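PDB 3QP9: type I polyketide synthase PikAII, which carries a C2-type ketoreductase domain of a modular polyketide synthase, which probably epimerizes the alpha-substituent of a beta-keto intermediate rather than reducing the ketone. Local coordinates for residues I32-L37 / L229-V234; G157-G162 / A222-G227. One frame throughout, in Å; residues are numbered along the deposited sequence.

Interaction 1 of 2, residues I32-L37 / L229-V234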
ATOM      1  N   ILE A  32      -8.974   7.892   1.108  1.00 22.76           N
ATOM      2  CA  ILE A  32      -8.504   7.860   2.509  1.00 23.97           C
ATOM      3  C   ILE A  32      -8.398   9.250   3.133  1.00 25.63           C
ATOM      4  O   ILE A  32      -7.814  10.124   2.566  1.00 26.82           O
ATOM      5  CB  ILE A  32      -7.157   7.050   2.669  1.00 23.58           C
ATOM      6  CG1 ILE A  32      -7.407   5.514   2.510  1.00 21.15           C
ATOM      7  CG2 ILE A  32      -6.440   7.278   4.072  1.00 27.68           C
ATOM      8  CD1 ILE A  32      -8.267   4.893   3.607  1.00 22.66           C
ATOM      9  N   ASP A  33      -9.051   9.485   4.272  1.00 24.71           N
ATOM     10  CA  ASP A  33      -8.944  10.835   4.893  1.00 29.02           C
ATOM     11  C   ASP A  33      -8.319  10.602   6.271  1.00 26.27           C
ATOM     12  O   ASP A  33      -8.315   9.470   6.757  1.00 24.25           O
ATOM     13  CB  ASP A  33     -10.336  11.473   5.037  1.00 28.86           C
ATOM     14  CG  ASP A  33     -10.308  12.927   4.704  1.00 41.91           C
ATOM     15  OD1 ASP A  33     -11.219  13.385   3.958  1.00 49.45           O
ATOM     16  OD2 ASP A  33      -9.327  13.624   5.120  1.00 51.60           O
ATOM     17  N   TRP A  34      -7.738  11.634   6.861  1.00 24.85           N
ATOM     18  CA  TRP A  34      -7.085  11.552   8.173  1.00 26.56           C
ATOM     19  C   TRP A  34      -7.800  12.478   9.110  1.00 27.89           C
ATOM     20  O   TRP A  34      -7.829  13.733   8.881  1.00 28.89           O
ATOM     21  CB  TRP A  34      -5.601  11.954   7.976  1.00 26.47           C
ATOM     22  CG  TRP A  34      -4.854  10.832   7.303  1.00 24.69           C
ATOM     23  CD1 TRP A  34      -4.691  10.644   5.973  1.00 21.72           C
ATOM     24  CD2 TRP A  34      -4.233   9.692   7.965  1.00 24.62           C
ATOM     25  NE1 TRP A  34      -3.999   9.421   5.757  1.00 27.17           N
ATOM     26  CE2 TRP A  34      -3.731   8.837   6.958  1.00 28.25           C
ATOM     27  CE3 TRP A  34      -4.117   9.296   9.330  1.00 26.18           C
ATOM     28  CZ2 TRP A  34      -3.044   7.621   7.241  1.00 22.01           C
ATOM     29  CZ3 TRP A  34      -3.488   8.076   9.629  1.00 25.39           C
ATOM     30  CH2 TRP A  34      -2.912   7.269   8.569  1.00 23.96           C
ATOM     31  N   LYS A  35      -8.508  11.917  10.083  1.00 28.92           N
ATOM     32  CA  LYS A  35      -9.397  12.712  10.940  1.00 29.44           C
ATOM     33  C   LYS A  35      -8.588  13.233  12.142  1.00 30.01           C
ATOM     34  O   LYS A  35      -8.049  12.465  12.920  1.00 27.55           O
ATOM     35  CB  LYS A  35     -10.508  11.790  11.457  1.00 30.64           C
ATOM     36  CG  LYS A  35     -11.358  12.333  12.542  1.00 34.70           C
ATOM     37  CD  LYS A  35     -12.288  11.161  13.151  1.00 42.19           C
ATOM     38  CE  LYS A  35     -13.694  11.706  13.549  1.00 46.40           C
ATOM     39  NZ  LYS A  35     -14.103  11.023  14.837  1.00 45.49           N
ATOM     40  N   ARG A  36      -8.541  14.550  12.308  1.00 28.85           N
ATOM     41  CA  ARG A  36      -7.886  15.129  13.511  1.00 32.67           C
ATOM     42  C   ARG A  36      -8.562  14.667  14.815  1.00 33.51           C
ATOM     43  O   ARG A  36      -9.821  14.819  14.979  1.00 34.21           O
ATOM     44  CB  ARG A  36      -7.963  16.663  13.391  1.00 32.21           C
ATOM     45  CG  ARG A  36      -7.194  17.112  12.163  1.00 35.46           C
ATOM     46  CD  ARG A  36      -7.580  18.559  11.763  1.00 47.64           C
ATOM     47  NE  ARG A  36      -6.406  19.411  11.807  1.00 48.31           N
ATOM     48  CZ  ARG A  36      -5.526  19.507  10.817  1.00 52.65           C
ATOM     49  NH1 ARG A  36      -5.688  18.791   9.678  1.00 55.53           N
ATOM     50  NH2 ARG A  36      -4.482  20.310  10.975  1.00 51.12           N
ATOM     51  N   LEU A  37      -7.797  14.139  15.770  1.00 34.57           N
ATOM     52  CA  LEU A  37      -8.391  13.648  17.018  1.00 35.69           C
ATOM     53  C   LEU A  37      -8.351  14.744  18.125  1.00 39.38           C
ATOM     54  O   LEU A  37      -7.328  15.452  18.276  1.00 37.44           O
ATOM     55  CB  LEU A  37      -7.651  12.397  17.505  1.00 34.73           C
ATOM     56  CG  LEU A  37      -7.642  11.203  16.550  1.00 33.00           C
ATOM     57  CD1 LEU A  37      -6.874  10.038  17.172  1.00 31.87           C
ATOM     58  CD2 LEU A  37      -9.127  10.772  16.234  1.00 31.35           C
ATOM     59  N   LEU A 229      -3.843  12.210  14.224  1.00 26.03           N
ATOM     60  CA  LEU A 229      -4.804  11.961  13.134  1.00 24.19           C
ATOM     61  C   LEU A 229      -5.084  10.452  12.921  1.00 23.43           C
ATOM     62  O   LEU A 229      -4.188   9.651  13.028  1.00 23.59           O
ATOM     63  CB  LEU A 229      -4.324  12.540  11.800  1.00 25.77           C
ATOM     64  CG  LEU A 229      -4.173  14.067  11.816  1.00 23.54           C
ATOM     65  CD1 LEU A 229      -2.730  14.458  12.339  1.00 28.65           C
ATOM     66  CD2 LEU A 229      -4.437  14.836  10.434  1.00 27.86           C
ATOM     67  N   ALA A 230      -6.329  10.079  12.607  1.00 22.97           N
ATOM     68  CA  ALA A 230      -6.681   8.707  12.468  1.00 21.11           C
ATOM     69  C   ALA A 230      -7.271   8.438  11.093  1.00 22.72           C
ATOM     70  O   ALA A 230      -8.029   9.255  10.506  1.00 26.12           O
ATOM     71  CB  ALA A 230      -7.698   8.302  13.568  1.00 22.97           C
ATOM     72  N   ARG A 231      -6.927   7.282  10.581  1.00 22.76           N
ATOM     73  CA  ARG A 231      -7.251   6.872   9.207  1.00 21.04           C
ATOM     74  C   ARG A 231      -8.711   6.461   8.986  1.00 19.91           C
ATOM     75  O   ARG A 231      -9.310   5.641   9.771  1.00 24.33           O
ATOM     76  CB  ARG A 231      -6.311   5.729   8.802  1.00 20.08           C
ATOM     77  CG  ARG A 231      -6.308   5.396   7.259  1.00 17.53           C
ATOM     78  CD  ARG A 231      -4.940   4.665   6.952  1.00 19.21           C
ATOM     79  NE  ARG A 231      -4.933   4.197   5.530  1.00 20.11           N
ATOM     80  CZ  ARG A 231      -5.500   3.072   5.076  1.00 19.47           C
ATOM     81  NH1 ARG A 231      -5.383   2.756   3.762  1.00 25.40           N
ATOM     82  NH2 ARG A 231      -6.294   2.330   5.837  1.00 20.84           N
ATOM     83  N   ARG A 232      -9.284   6.986   7.931  1.00 20.65           N
ATOM     84  CA  ARG A 232     -10.727   6.765   7.641  1.00 22.24           C
ATOM     85  C   ARG A 232     -10.896   6.538   6.149  1.00 23.90           C
ATOM     86  O   ARG A 232     -10.316   7.291   5.364  1.00 24.35           O
ATOM     87  CB  ARG A 232     -11.516   8.096   8.037  1.00 22.33           C
ATOM     88  CG  ARG A 232     -11.619   8.353   9.539  1.00 20.16           C
ATOM     89  CD  ARG A 232     -12.400   7.161  10.251  1.00 24.15           C
ATOM     90  NE  ARG A 232     -12.647   7.505  11.676  1.00 26.15           N
ATOM     91  CZ  ARG A 232     -11.815   7.197  12.655  1.00 27.11           C
ATOM     92  NH1 ARG A 232     -12.105   7.498  13.903  1.00 27.75           N
ATOM     93  NH2 ARG A 232     -10.678   6.571  12.359  1.00 25.70           N
ATOM     94  N   LEU A 233     -11.684   5.558   5.737  1.00 23.53           N
ATOM     95  CA  LEU A 233     -12.185   5.476   4.352  1.00 23.59           C
ATOM     96  C   LEU A 233     -13.499   6.205   4.229  1.00 24.44           C
ATOM     97  O   LEU A 233     -14.435   5.920   4.956  1.00 25.11           O
ATOM     98  CB  LEU A 233     -12.335   3.999   3.969  1.00 23.20           C
ATOM     99  CG  LEU A 233     -12.806   3.823   2.521  1.00 22.86           C
ATOM    100  CD1 LEU A 233     -11.488   4.046   1.712  1.00 22.87           C
ATOM    101  CD2 LEU A 233     -13.310   2.367   2.427  1.00 27.42           C
ATOM    102  N   VAL A 234     -13.554   7.240   3.395  1.00 24.17           N
ATOM    103  CA  VAL A 234     -14.761   7.987   3.219  1.00 24.82           C
ATOM    104  C   VAL A 234     -15.186   8.042   1.742  1.00 25.19           C
ATOM    105  O   VAL A 234     -14.390   7.814   0.811  1.00 24.52           O
ATOM    106  CB  VAL A 234     -14.613   9.485   3.769  1.00 25.89           C
ATOM    107  CG1 VAL A 234     -14.275   9.453   5.349  1.00 29.10           C
ATOM    108  CG2 VAL A 234     -13.612  10.213   2.949  1.00 26.16           C
TER
HETATM  109  O   HOH W   1     -14.752   8.682  13.760  1.00 34.53           O
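Arg-231 lies across the indole of Trp-34, its CB over one face, 3.9 Å from the centroid of the six-membered ring in a CH-pi contact. With CG anti to the backbone N (chi1 -167°) and the chain extended to NE, its CD passes CZ2 of Trp-34 at 3.5 Å, and the guanidinium, turned 64° from the indole plane, goes on to Ile-32. There CD1 of Ile-32 sits over the centre of one guanidinium face, 3.6 Å from CZ of Arg-231. An arginine suits this buried place: its methylenes cover the aromatic, while NH1 reaches the carbonyl of Ile-406. The backbones beneath pair as antiparallel strands in the Rossmann-fold ketoreductase, strand 29-36 lying beside 227-235, the second arm of the hairpin begun by 220-224. Asp-33 N gives a nearly straight bond to Arg-232 O (2.8 Å, 169°), and Lys-35 N binds Ala-230 O at 2.7 Å. On the face of Asp-33, Lys-35 and Ala-230, Arg-232 folds back at chi2 beside the lysine aliphatic chain. Water 1, accepting from Lys-35 NZ and Arg-232 NH1, bridges the two like charges; Glu-218 forms a salt bridge with the arginine. Leu-37 CD2 rests 3.9 Å from Ala-230 CB.

Interaction 2 of 2, residues G157-G162 / A222-G227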
ATOM      1  N   GLY A 157       7.415   9.089   7.894  1.00 28.54           N
ATOM      2  CA  GLY A 157       7.301   9.480   6.462  1.00 27.36           C
ATOM      3  C   GLY A 157       6.501   8.489   5.593  1.00 27.97           C
ATOM      4  O   GLY A 157       6.567   8.560   4.386  1.00 29.34           O
ATOM      5  N   ALA A 158       5.803   7.531   6.194  1.00 26.09           N
ATOM      6  CA  ALA A 158       5.088   6.543   5.427  1.00 26.30           C
ATOM      7  C   ALA A 158       3.697   6.935   4.821  1.00 24.66           C
ATOM      8  O   ALA A 158       3.225   6.271   3.870  1.00 23.38           O
ATOM      9  CB  ALA A 158       5.013   5.190   6.200  1.00 24.96           C
ATOM     10  N   VAL A 159       3.013   7.904   5.405  1.00 23.89           N
ATOM     11  CA  VAL A 159       1.653   8.254   4.937  1.00 24.85           C
ATOM     12  C   VAL A 159       1.619   9.781   4.809  1.00 25.34           C
ATOM     13  O   VAL A 159       2.382  10.484   5.454  1.00 28.29           O
ATOM     14  CB  VAL A 159       0.546   7.816   5.830  1.00 22.25           C
ATOM     15  CG1 VAL A 159       0.590   6.170   6.031  1.00 22.55           C
ATOM     16  CG2 VAL A 159       0.686   8.534   7.221  1.00 25.36           C
ATOM     17  N   SER A 160       0.714  10.243   4.002  1.00 25.23           N
ATOM     18  CA  SER A 160       0.428  11.694   3.831  1.00 27.60           C
ATOM     19  C   SER A 160      -0.950  12.029   4.442  1.00 26.03           C
ATOM     20  O   SER A 160      -1.934  11.469   4.013  1.00 26.42           O
ATOM     21  CB  SER A 160       0.346  11.996   2.347  1.00 27.68           C
ATOM     22  OG  SER A 160      -0.151  13.343   2.172  1.00 28.29           O
ATOM     23  N   VAL A 161      -1.031  12.947   5.373  1.00 26.76           N
ATOM     24  CA  VAL A 161      -2.315  13.269   6.037  1.00 28.21           C
ATOM     25  C   VAL A 161      -3.061  14.334   5.249  1.00 30.04           C
ATOM     26  O   VAL A 161      -4.261  14.665   5.493  1.00 31.24           O
ATOM     27  CB  VAL A 161      -2.147  13.718   7.484  1.00 26.62           C
ATOM     28  CG1 VAL A 161      -1.460  12.567   8.325  1.00 26.23           C
ATOM     29  CG2 VAL A 161      -1.491  15.116   7.714  1.00 25.14           C
ATOM     30  N   GLY A 162      -2.365  14.883   4.302  1.00 31.30           N
ATOM     31  CA  GLY A 162      -3.049  15.889   3.451  1.00 34.86           C
ATOM     32  C   GLY A 162      -2.131  16.675   2.616  1.00 37.53           C
ATOM     33  O   GLY A 162      -1.006  16.236   2.317  1.00 35.95           O
ATOM     34  N   ALA A 222      -1.563   8.735  12.547  1.00 23.26           N
ATOM     35  CA  ALA A 222      -0.472   9.579  12.214  1.00 24.80           C
ATOM     36  C   ALA A 222      -0.223  10.660  13.315  1.00 24.68           C
ATOM     37  O   ALA A 222      -1.166  11.167  13.893  1.00 23.81           O
ATOM     38  CB  ALA A 222      -0.814  10.303  10.855  1.00 25.42           C
ATOM     39  N   VAL A 223       1.057  10.972  13.598  1.00 24.09           N
ATOM     40  CA  VAL A 223       1.507  11.909  14.635  1.00 26.57           C
ATOM     41  C   VAL A 223       2.117  13.073  13.880  1.00 27.74           C
ATOM     42  O   VAL A 223       3.105  12.897  13.092  1.00 28.88           O
ATOM     43  CB  VAL A 223       2.611  11.330  15.432  1.00 25.74           C
ATOM     44  CG1 VAL A 223       3.064  12.345  16.475  1.00 29.05           C
ATOM     45  CG2 VAL A 223       2.092  10.036  16.070  1.00 27.45           C
ATOM     46  N   ARG A 224       1.524  14.255  14.042  1.00 29.37           N
ATOM     47  CA  ARG A 224       1.963  15.401  13.281  1.00 32.12           C
ATOM     48  C   ARG A 224       2.165  16.554  14.242  1.00 35.50           C
ATOM     49  O   ARG A 224       1.836  16.482  15.441  1.00 35.49           O
ATOM     50  CB  ARG A 224       1.016  15.801  12.093  1.00 34.35           C
ATOM     51  CG  ARG A 224       0.873  14.646  11.015  1.00 29.90           C
ATOM     52  CD  ARG A 224       2.150  14.465  10.313  1.00 31.44           C
ATOM     53  NE  ARG A 224       2.133  13.500   9.214  1.00 28.87           N
ATOM     54  CZ  ARG A 224       2.574  12.228   9.271  1.00 30.39           C
ATOM     55  NH1 ARG A 224       2.528  11.473   8.170  1.00 28.26           N
ATOM     56  NH2 ARG A 224       3.040  11.736  10.404  1.00 29.33           N
ATOM     57  N   ALA A 225       2.772  17.610  13.729  1.00 38.64           N
ATOM     58  CA  ALA A 225       2.958  18.822  14.538  1.00 40.61           C
ATOM     59  C   ALA A 225       1.614  19.297  15.121  1.00 40.04           C
ATOM     60  O   ALA A 225       1.557  19.820  16.210  1.00 41.53           O
ATOM     61  CB  ALA A 225       3.589  19.936  13.640  1.00 41.49           C
ATOM     62  N   SER A 226       0.535  19.071  14.397  1.00 39.49           N
ATOM     63  CA  SER A 226      -0.813  19.458  14.884  1.00 39.67           C
ATOM     64  C   SER A 226      -1.411  18.645  16.014  1.00 39.48           C
ATOM     65  O   SER A 226      -2.242  19.188  16.771  1.00 40.68           O
ATOM     66  CB  SER A 226      -1.805  19.614  13.681  1.00 41.32           C
ATOM     67  OG  SER A 226      -2.337  18.384  13.156  1.00 42.63           O
ATOM     68  N   GLY A 227      -1.000  17.365  16.166  1.00 35.22           N
ATOM     69  CA  GLY A 227      -1.606  16.468  17.126  1.00 33.33           C
ATOM     70  C   GLY A 227      -1.738  15.068  16.490  1.00 31.37           C
ATOM     71  O   GLY A 227      -0.941  14.699  15.620  1.00 32.07           O
TER
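The guanidinium of Arg-224 meets the carbonyl oxygen of Val-159 at its edge, while one face carries Ala-222 CB, 4.1 Å above the plane and offset toward the rim; Val-161 CG1 approaches it obliquely. The arginine ends strand 220-224 and begins a type I beta turn to Gly-227, the link of a beta hairpin with strand 227-235, and it faces the loop that follows strand 151-156. The bond from Arg-224 NH1 to Val-159 O is short at 2.9 Å but weak, bent to 115° at the hydrogen. Stronger grips come from elsewhere: Asp-195 pairs with NH1 and Asp-165 with NE, charges well suited to a buried arginine. Arg-224 NH2 bonds to Val-223 O at 2.9 Å, helping fix the group's rotation; the oxygen lies in the guanidinium plane, but the donor stands above the carbonyl plane. The chain bends at chi2 (-68°), and Val-161 slides past it in the opposite direction. Small Ala-222 and beta-branched Val-161 let strand and loop come close. Val-161 bears CG1 anti to its carbonyl carbon, and this methyl presses on Ala-222 CB at 3.5 Å, tighter than usual van der Waals contact.

Both interactions meet on the indole of Trp-34, which Val-159, Val-161 and Ala-222 of interaction 2 also touch. Their centres lie about 10 Å apart, and Leu-229 O and Ala-222 N, at 2.8 Å, probably form a hydrogen bond between neighbouring strands. Each is partly buried, but interaction 1 buries 759 Å² between its two segments, with exposed Lys-35 and Arg-36 at one end, whereas 157-162 against 222-227 buries 194 Å². The first combines a ladder of main-chain hydrogen bonds with aromatic and aliphatic packing; the second joins a loop to a hairpin through one arginine, its neighbouring aspartates and a few methyl contacts.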